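Local coordinates for GDSL-like protein (Roseburia intestinalis L1-82, PDB 6HFZ) that is an esterase of two domains that removes acetyl groups from acetylated mannans, at residues A[45-50]-A[187-192]; A[232-237]-A[285-290]; A[304-309]-A[333-338]. One frame throughout, in Å; residues are numbered along the deposited sequence.

Interaction 1: residues A[45-50]-A[187-192]; sequences GSLSSK and ITPDDL
Leu47 and Pro189 meet where two loops of the SGNH-hydrolase (GDSL-like) fold come together at the surface. The loop 45-50 follows helix 41-44. The loop 187-192 precedes helix 196-215. The closest part is one methyl group: Leu47 CD1 sits 3.6 Å from Pro189 CG. The same methyl lies 4.0 Å from Asp190 OD2, a plain van der Waals approach. CD1 leads because it is anti to CA (chi2 161°), while CD2 turns away from Pro189. A cis peptide bond precedes Leu47, and its backbone is hydrogen-bonded to Pro194.

Beyond this methyl the contact is loose: Leu47 and Pro189 are exposed, no hydrogen bond crosses, and the two segments bury 91 Å² in all.

Asp190 is held more firmly, but by its own loop. Its OD2 is hydrogen-bonded to His193 ND1, and Leu47 also touches His193. Ser41, His193 and Asp190 have the geometry of a charge relay, consistent with the catalytic triad of this family. Thr188 OG1 receives two weak bonds, from the backbone N of Asp190 and of Asp191, and is also hydrogen-bonded to His193 O. An alanine in place of Asp190 would take away both carboxylate oxygens and would probably leave His193 ND1 without its mate and free the imidazole to turn. The carboxylate is itself fixed by an Asx turn: Leu192 N donates to Asp190 OD1 at 2.9 Å, meeting it on the anti side and 35° out of the carboxylate plane.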
loop_
_atom_site.group_PDB
_atom_site.type_symbol
_atom_site.label_atom_id
_atom_site.label_comp_id
_atom_site.label_asym_id
_atom_site.label_seq_id
_atom_site.Cartn_x
_atom_site.Cartn_y
_atom_site.Cartn_z
ATOM N N GLY A 45 9.822 -6.628 0.452
ATOM C CA GLY A 45 11.277 -6.917 0.514
ATOM C C GLY A 45 12.005 -7.000 -0.815
ATOM O O GLY A 45 13.220 -7.250 -0.831
ATOM N N SER A 46 11.321 -6.807 -1.951
ATOM C CA SER A 46 12.043 -6.774 -3.246
ATOM C C SER A 46 13.089 -5.670 -3.215
ATOM O O SER A 46 12.777 -4.577 -2.748
ATOM C CB SER A 46 11.066 -6.520 -4.382
ATOM O OG SER A 46 10.023 -7.481 -4.381
ATOM N N LEU A 47 14.316 -5.904 -3.721
ATOM C CA LEU A 47 14.813 -7.183 -4.238
ATOM C C LEU A 47 15.985 -7.626 -3.338
ATOM O O LEU A 47 17.116 -7.805 -3.826
ATOM C CB LEU A 47 15.290 -6.996 -5.688
ATOM C CG LEU A 47 14.228 -6.915 -6.776
ATOM C CD1 LEU A 47 14.767 -6.284 -8.066
ATOM C CD2 LEU A 47 13.675 -8.306 -7.084
ATOM N N SER A 48 15.740 -7.742 -2.020
ATOM C CA SER A 48 16.767 -8.285 -1.106
ATOM C C SER A 48 16.998 -9.763 -1.455
ATOM O O SER A 48 16.117 -10.414 -2.021
ATOM C CB SER A 48 16.409 -8.119 0.347
ATOM O OG SER A 48 15.225 -8.832 0.652
ATOM N N SER A 49 18.202 -10.270 -1.152
ATOM C CA SER A 49 18.574 -11.653 -1.481
ATOM C C SER A 49 17.988 -12.645 -0.466
ATOM O O SER A 49 17.842 -13.838 -0.759
ATOM C CB SER A 49 20.067 -11.780 -1.573
ATOM O OG SER A 49 20.640 -11.540 -0.310
ATOM N N LYS A 50 17.621 -12.156 0.717
ATOM C CA LYS A 50 16.940 -12.961 1.720
ATOM C C LYS A 50 15.956 -12.083 2.461
ATOM O O LYS A 50 16.194 -10.890 2.600
ATOM C CB LYS A 50 17.848 -13.434 2.861
ATOM C CG LYS A 50 19.064 -14.258 2.491
ATOM C CD LYS A 50 20.048 -14.388 3.648
ATOM C CE LYS A 50 21.484 -14.465 3.179
ATOM N NZ LYS A 50 21.640 -15.436 2.069
ATOM N N ILE A 187 23.188 -0.171 -5.885
ATOM C CA ILE A 187 22.120 -0.262 -4.883
ATOM C C ILE A 187 20.761 -0.660 -5.456
ATOM O O ILE A 187 19.878 -0.913 -4.641
ATOM C CB ILE A 187 21.956 1.052 -4.104
ATOM C CG1 ILE A 187 21.572 2.203 -5.034
ATOM C CG2 ILE A 187 23.179 1.316 -3.243
ATOM C CD1 ILE A 187 21.139 3.464 -4.259
ATOM N N THR A 188 20.594 -0.708 -6.785
ATOM C CA THR A 188 19.315 -1.128 -7.337
ATOM C C THR A 188 19.512 -1.618 -8.762
ATOM O O THR A 188 20.170 -0.964 -9.571
ATOM C CB THR A 188 18.290 0.013 -7.283
ATOM O OG1 THR A 188 17.183 -0.462 -8.047
ATOM C CG2 THR A 188 18.796 1.306 -7.874
ATOM N N PRO A 189 18.953 -2.802 -9.124
ATOM C CA PRO A 189 19.035 -3.279 -10.500
ATOM C C PRO A 189 18.092 -2.606 -11.497
ATOM O O PRO A 189 18.344 -2.741 -12.690
ATOM C CB PRO A 189 18.693 -4.774 -10.413
ATOM C CG PRO A 189 17.878 -4.885 -9.151
ATOM C CD PRO A 189 18.349 -3.788 -8.219
ATOM N N ASP A 190 17.059 -1.881 -11.028
ATOM C CA ASP A 190 16.040 -1.358 -11.901
ATOM C C ASP A 190 15.631 0.079 -11.562
ATOM O O ASP A 190 14.656 0.521 -12.113
ATOM C CB ASP A 190 14.780 -2.219 -11.897
ATOM C CG ASP A 190 14.126 -2.377 -10.535
ATOM O OD1 ASP A 190 14.464 -1.628 -9.612
ATOM O OD2 ASP A 190 13.377 -3.336 -10.392
ATOM N N ASP A 191 16.355 0.736 -10.650
ATOM C CA ASP A 191 16.162 2.135 -10.261
ATOM C C ASP A 191 14.928 2.325 -9.385
ATOM O O ASP A 191 14.598 3.458 -9.031
ATOM C CB ASP A 191 16.098 3.031 -11.479
ATOM C CG ASP A 191 17.447 3.125 -12.132
ATOM O OD1 ASP A 191 18.479 3.049 -11.398
ATOM O OD2 ASP A 191 17.460 3.202 -13.359
ATOM N N LEU A 192 14.316 1.231 -8.932
ATOM C CA LEU A 192 13.165 1.333 -8.026
ATOM C C LEU A 192 13.377 0.429 -6.809
ATOM O O LEU A 192 13.311 0.891 -5.662
ATOM C CB LEU A 192 11.899 0.951 -8.796
ATOM C CG LEU A 192 10.629 0.821 -7.944
ATOM C CD1 LEU A 192 10.337 2.113 -7.186
ATOM C CD2 LEU A 192 9.428 0.435 -8.798
#

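Interaction 2: residues A[232-237]-A[285-290]; sequences KNTYEK and EGCNIS
Thr234 OG1 is gripped by two groups, the amide of Asn288 and the carboxylate of Glu119. Asn288 ND2 donates to Thr234 OG1 at 2.8 Å. The bond is nearly straight, with an N-H...O angle of 176°, and OG1 lies in the amide plane. Glu119 OE2, on helix 115-129, is hydrogen-bonded to the same hydroxyl.

The amide nitrogen of Asn288 also lies over a ring. ND2 stands 3.2 Å above the plane of the Tyr235 ring, over its centre. Ring and amide planes are 26° apart, so the amide is tilted only modestly against the face. Its closest ring atom is Tyr235 CZ, 3.3 Å from Asn288 ND2. The Asn288 side chain starts beside its own backbone N (chi1 -51°) and reaches across to both partners. At its other end, OD1 is hydrogen-bonded to His338 N, which helps fix the amide flip, and Tyr235 OH is hydrogen-bonded to Glu337 OE2. Beside the amide, Cys287 SG rests 3.8 Å from Thr234 CB.

Within 232-237, Asn233 ND2 donates to the anti lone pair of Glu236 OE2, 2.9 Å away. These buried polar groups join the linker ahead of strand 237-241 to helix 115-129 and to the beta domain. Cys287 and Asn288 both face Ser369 of strand 361-370, which is the pattern of a classic beta bulge.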
loop_
_atom_site.group_PDB
_atom_site.type_symbol
_atom_site.label_atom_id
_atom_site.label_comp_id
_atom_site.label_asym_id
_atom_site.label_seq_id
_atom_site.Cartn_x
_atom_site.Cartn_y
_atom_site.Cartn_z
ATOM N N LYS A 232 -11.056 15.934 0.768
ATOM C CA LYS A 232 -12.466 15.464 0.891
ATOM C C LYS A 232 -12.568 14.130 1.663
ATOM O O LYS A 232 -13.632 13.785 2.181
ATOM C CB LYS A 232 -13.083 15.272 -0.490
ATOM C CG LYS A 232 -13.302 16.554 -1.279
ATOM C CD LYS A 232 -14.097 16.298 -2.540
ATOM C CE LYS A 232 -14.088 17.483 -3.485
ATOM N NZ LYS A 232 -14.866 18.627 -2.956
ATOM N N ASN A 233 -11.460 13.390 1.747
ATOM C CA ASN A 233 -11.309 12.232 2.590
ATOM C C ASN A 233 -12.409 11.192 2.313
ATOM O O ASN A 233 -12.926 10.586 3.233
ATOM C CB ASN A 233 -11.271 12.609 4.063
ATOM C CG ASN A 233 -10.958 11.441 4.954
ATOM O OD1 ASN A 233 -10.058 10.645 4.647
ATOM N ND2 ASN A 233 -11.725 11.311 6.034
ATOM N N THR A 234 -12.709 10.944 1.034
ATOM C CA THR A 234 -13.790 10.028 0.678
ATOM C C THR A 234 -13.338 8.561 0.577
ATOM O O THR A 234 -14.105 7.729 0.066
ATOM C CB THR A 234 -14.513 10.524 -0.581
ATOM O OG1 THR A 234 -13.698 10.446 -1.736
ATOM C CG2 THR A 234 -15.011 11.946 -0.442
ATOM N N TYR A 235 -12.109 8.227 1.006
ATOM C CA TYR A 235 -11.607 6.831 0.937
ATOM C C TYR A 235 -11.402 6.234 2.335
ATOM O O TYR A 235 -11.102 5.049 2.431
ATOM C CB TYR A 235 -10.340 6.704 0.082
ATOM C CG TYR A 235 -10.585 6.889 -1.392
ATOM C CD1 TYR A 235 -10.522 8.140 -1.958
ATOM C CD2 TYR A 235 -10.922 5.826 -2.227
ATOM C CE1 TYR A 235 -10.754 8.334 -3.307
ATOM C CE2 TYR A 235 -11.123 5.994 -3.583
ATOM C CZ TYR A 235 -11.039 7.259 -4.122
ATOM O OH TYR A 235 -11.288 7.483 -5.446
ATOM N N GLU A 236 -11.628 7.000 3.410
ATOM C CA GLU A 236 -11.386 6.492 4.748
ATOM C C GLU A 236 -12.216 5.240 5.050
ATOM O O GLU A 236 -11.726 4.308 5.710
ATOM C CB GLU A 236 -11.591 7.540 5.837
ATOM C CG GLU A 236 -10.966 7.133 7.176
ATOM C CD GLU A 236 -11.107 8.104 8.355
ATOM O OE1 GLU A 236 -10.884 7.660 9.515
ATOM O OE2 GLU A 236 -11.429 9.284 8.107
ATOM N N LYS A 237 -13.471 5.219 4.615
ATOM C CA LYS A 237 -14.238 3.996 4.614
ATOM C C LYS A 237 -14.115 3.391 3.210
ATOM O O LYS A 237 -14.603 3.957 2.250
ATOM C CB LYS A 237 -15.698 4.271 5.007
ATOM C CG LYS A 237 -16.514 2.994 5.042
ATOM C CD LYS A 237 -17.901 3.060 5.665
ATOM C CE LYS A 237 -18.519 1.669 5.693
ATOM N NZ LYS A 237 -19.993 1.723 5.526
ATOM N N GLU A 285 -22.061 -0.004 -2.205
ATOM C CA GLU A 285 -22.368 1.276 -1.577
ATOM C C GLU A 285 -21.110 2.169 -1.514
ATOM O O GLU A 285 -20.004 1.716 -1.154
ATOM C CB GLU A 285 -22.924 1.072 -0.168
ATOM C CG GLU A 285 -23.608 2.311 0.386
ATOM C CD GLU A 285 -24.477 2.116 1.632
ATOM O OE1 GLU A 285 -25.079 3.106 2.079
ATOM O OE2 GLU A 285 -24.563 0.985 2.148
ATOM N N GLY A 286 -21.304 3.446 -1.835
ATOM C CA GLY A 286 -20.296 4.491 -1.657
ATOM C C GLY A 286 -20.460 5.599 -2.682
ATOM O O GLY A 286 -21.303 5.515 -3.552
ATOM N N CYS A 287 -19.602 6.625 -2.593
ATOM C CA CYS A 287 -19.499 7.645 -3.627
ATOM C C CYS A 287 -18.366 7.344 -4.603
ATOM O O CYS A 287 -18.321 7.972 -5.682
ATOM C CB CYS A 287 -19.326 9.045 -3.050
ATOM S SG CYS A 287 -17.830 9.276 -2.060
ATOM N N ASN A 288 -17.442 6.448 -4.224
ATOM C CA ASN A 288 -16.348 6.021 -5.117
ATOM C C ASN A 288 -16.475 4.516 -5.375
ATOM O O ASN A 288 -16.830 3.785 -4.466
ATOM C CB ASN A 288 -14.948 6.295 -4.533
ATOM C CG ASN A 288 -14.745 7.715 -4.045
ATOM O OD1 ASN A 288 -15.254 8.650 -4.654
ATOM N ND2 ASN A 288 -14.058 7.885 -2.921
ATOM N N ILE A 289 -16.126 4.100 -6.590
ATOM C CA ILE A 289 -16.035 2.700 -6.977
ATOM C C ILE A 289 -14.706 2.466 -7.676
ATOM O O ILE A 289 -14.372 3.150 -8.628
ATOM C CB ILE A 289 -17.188 2.294 -7.893
ATOM C CG1 ILE A 289 -18.557 2.620 -7.281
ATOM C CG2 ILE A 289 -17.042 0.837 -8.274
ATOM C CD1 ILE A 289 -18.905 1.768 -6.119
ATOM N N SER A 290 -14.022 1.395 -7.274
ATOM C CA SER A 290 -12.822 0.985 -7.911
ATOM C C SER A 290 -12.852 -0.540 -8.104
ATOM O O SER A 290 -13.623 -1.261 -7.469
ATOM C CB SER A 290 -11.616 1.504 -7.163
ATOM O OG SER A 290 -11.340 0.721 -5.981
#

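Interaction 3: residues A[304-309]-A[333-338]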
loop_
_atom_site.group_PDB
_atom_site.type_symbol
_atom_site.label_atom_id
_atom_site.label_comp_id
_atom_site.label_asym_id
_atom_site.label_seq_id
_atom_site.Cartn_x
_atom_site.Cartn_y
_atom_site.Cartn_z
ATOM N N ALA A 304 -12.307 -7.565 -20.246
ATOM C CA ALA A 304 -13.641 -7.348 -19.698
ATOM C C ALA A 304 -14.005 -5.867 -19.785
ATOM O O ALA A 304 -13.157 -5.045 -20.078
ATOM C CB ALA A 304 -13.697 -7.827 -18.269
ATOM N N GLU A 305 -15.253 -5.568 -19.431
ATOM C CA GLU A 305 -15.740 -4.220 -19.234
ATOM C C GLU A 305 -16.486 -4.187 -17.895
ATOM O O GLU A 305 -17.089 -5.209 -17.425
ATOM C CB GLU A 305 -16.606 -3.786 -20.421
ATOM C CG GLU A 305 -18.015 -4.353 -20.398
ATOM C CD GLU A 305 -18.882 -4.066 -21.628
ATOM O OE1 GLU A 305 -18.527 -3.122 -22.399
ATOM O OE2 GLU A 305 -19.889 -4.818 -21.832
ATOM N N ILE A 306 -16.415 -3.037 -17.225
ATOM C CA ILE A 306 -17.142 -2.779 -16.006
ATOM C C ILE A 306 -18.092 -1.585 -16.260
ATOM O O ILE A 306 -17.699 -0.594 -16.885
ATOM C CB ILE A 306 -16.173 -2.517 -14.825
ATOM C CG1 ILE A 306 -16.936 -2.311 -13.522
ATOM C CG2 ILE A 306 -15.210 -1.379 -15.107
ATOM C CD1 ILE A 306 -16.090 -2.499 -12.283
ATOM N N ILE A 307 -19.336 -1.748 -15.803
ATOM C CA ILE A 307 -20.412 -0.846 -16.011
ATOM C C ILE A 307 -21.017 -0.518 -14.655
ATOM O O ILE A 307 -21.301 -1.411 -13.862
ATOM C CB ILE A 307 -21.468 -1.484 -16.927
ATOM C CG1 ILE A 307 -20.883 -1.827 -18.298
ATOM C CG2 ILE A 307 -22.686 -0.571 -17.047
ATOM C CD1 ILE A 307 -21.847 -2.579 -19.198
ATOM N N VAL A 308 -21.240 0.777 -14.396
ATOM C CA VAL A 308 -21.781 1.203 -13.141
ATOM C C VAL A 308 -23.168 1.805 -13.431
ATOM O O VAL A 308 -23.262 2.671 -14.308
ATOM C CB VAL A 308 -20.841 2.190 -12.426
ATOM C CG1 VAL A 308 -21.441 2.735 -11.149
ATOM C CG2 VAL A 308 -19.514 1.530 -12.118
ATOM N N ASP A 309 -24.184 1.318 -12.709
ATOM C CA ASP A 309 -25.560 1.840 -12.734
ATOM C C ASP A 309 -26.111 1.869 -14.174
ATOM O O ASP A 309 -26.737 2.861 -14.579
ATOM C CB ASP A 309 -25.564 3.250 -12.123
ATOM C CG ASP A 309 -25.215 3.276 -10.644
ATOM O OD1 ASP A 309 -25.611 2.303 -9.947
ATOM O OD2 ASP A 309 -24.548 4.278 -10.199
ATOM N N ASP A 333 -8.244 0.097 -10.705
ATOM C CA ASP A 333 -8.684 1.200 -11.548
ATOM C C ASP A 333 -9.828 1.908 -10.857
ATOM O O ASP A 333 -10.824 1.260 -10.408
ATOM C CB ASP A 333 -9.121 0.750 -12.941
ATOM C CG ASP A 333 -8.062 0.245 -13.899
ATOM O OD1 ASP A 333 -6.885 0.626 -13.766
ATOM O OD2 ASP A 333 -8.455 -0.475 -14.858
ATOM N N THR A 334 -9.746 3.241 -10.790
ATOM C CA THR A 334 -10.838 4.002 -10.189
ATOM C C THR A 334 -11.892 4.249 -11.269
ATOM O O THR A 334 -11.530 4.774 -12.326
ATOM C CB THR A 334 -10.378 5.326 -9.555
ATOM O OG1 THR A 334 -9.412 5.056 -8.536
ATOM C CG2 THR A 334 -11.534 6.085 -8.930
ATOM N N ILE A 335 -13.137 3.819 -11.030
ATOM C CA ILE A 335 -14.203 3.832 -12.077
ATOM C C ILE A 335 -15.139 5.024 -11.874
ATOM O O ILE A 335 -15.540 5.653 -12.867
ATOM C CB ILE A 335 -14.973 2.492 -12.114
ATOM C CG1 ILE A 335 -14.047 1.292 -12.304
ATOM C CG2 ILE A 335 -16.037 2.512 -13.188
ATOM C CD1 ILE A 335 -13.080 1.441 -13.439
ATOM N N LEU A 336 -15.548 5.258 -10.624
ATOM C CA LEU A 336 -16.394 6.363 -10.192
ATOM C C LEU A 336 -15.660 7.075 -9.059
ATOM O O LEU A 336 -15.256 6.405 -8.107
ATOM C CB LEU A 336 -17.733 5.851 -9.648
ATOM C CG LEU A 336 -18.719 6.939 -9.205
ATOM C CD1 LEU A 336 -19.127 7.808 -10.403
ATOM C CD2 LEU A 336 -19.938 6.351 -8.526
ATOM N N GLU A 337 -15.555 8.405 -9.140
ATOM C CA GLU A 337 -14.995 9.173 -8.041
ATOM C C GLU A 337 -15.866 10.412 -7.745
ATOM O O GLU A 337 -16.241 11.159 -8.655
ATOM C CB GLU A 337 -13.561 9.586 -8.360
ATOM C CG GLU A 337 -12.884 10.258 -7.177
ATOM C CD GLU A 337 -11.387 10.473 -7.320
ATOM O OE1 GLU A 337 -10.970 11.198 -8.246
ATOM O OE2 GLU A 337 -10.649 9.940 -6.471
ATOM N N HIS A 338 -16.156 10.596 -6.455
ATOM C CA HIS A 338 -16.904 11.700 -5.896
ATOM C C HIS A 338 -18.299 11.766 -6.541
ATOM O O HIS A 338 -18.785 12.852 -6.832
ATOM C CB HIS A 338 -16.133 13.007 -6.024
ATOM C CG HIS A 338 -14.813 13.026 -5.337
ATOM N ND1 HIS A 338 -13.833 13.923 -5.687
ATOM C CD2 HIS A 338 -14.326 12.278 -4.321
ATOM C CE1 HIS A 338 -12.765 13.715 -4.931
ATOM N NE2 HIS A 338 -13.048 12.697 -4.083
#
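Ile335 packs against Ile306 and Val308 between the two antiparallel sheets of a beta sandwich. Strand 329-336 belongs to one sheet and strand 303-308 to the other. Along 333-338, the contact begins at Ile335, the third residue, which carries it with two branches. Its CG2, anti to the backbone N, lies 3.8 Å from Val308 CG2. The longer branch goes to the other partner, and Ile335 CD1 stops 3.9 Å from Ile306 CG2. The side chains meet obliquely. Methyls make the closest approaches, and Ile335 CG1, a methylene, is also 4.0 Å from Ile306 CG2. Val291 and Val316 also touch Ile335. Ile335 and Leu336 together face Ile289, a classic beta bulge, and this lets both side chains point toward 304-309. Leu336 comes next and approaches less closely, its CD2 4.7 Å from Val308 CG1.

Past the strand, the chain turns polar. Glu337 OE2 is hydrogen-bonded to His116 ND1, and His338 NE2 to Glu119 OE1. Glu337 CG lies 3.7 Å above the plane of the His338 ring, over its centre.

In the fold
Interaction 1 lies on the surface of the SGNH domain, about 34 Å from each of the others, centre to centre. It is a light apolar touch beside the likely triad, between loops alone. Interactions 2 and 3 belong to the beta domain, with centres about 13 Å apart, and they share a sheet. Strands 288-295 and 329-336 are neighbours there, joined by a probable backbone hydrogen bond from Ile335 N to Ile289 O, with a classic beta bulge at the start of the first and near the end of the second. Interaction 2 is fully buried and polar, at the side facing helix 115-129. Interaction 3 is partly buried and purely apolar, where side chains of two sheets meet.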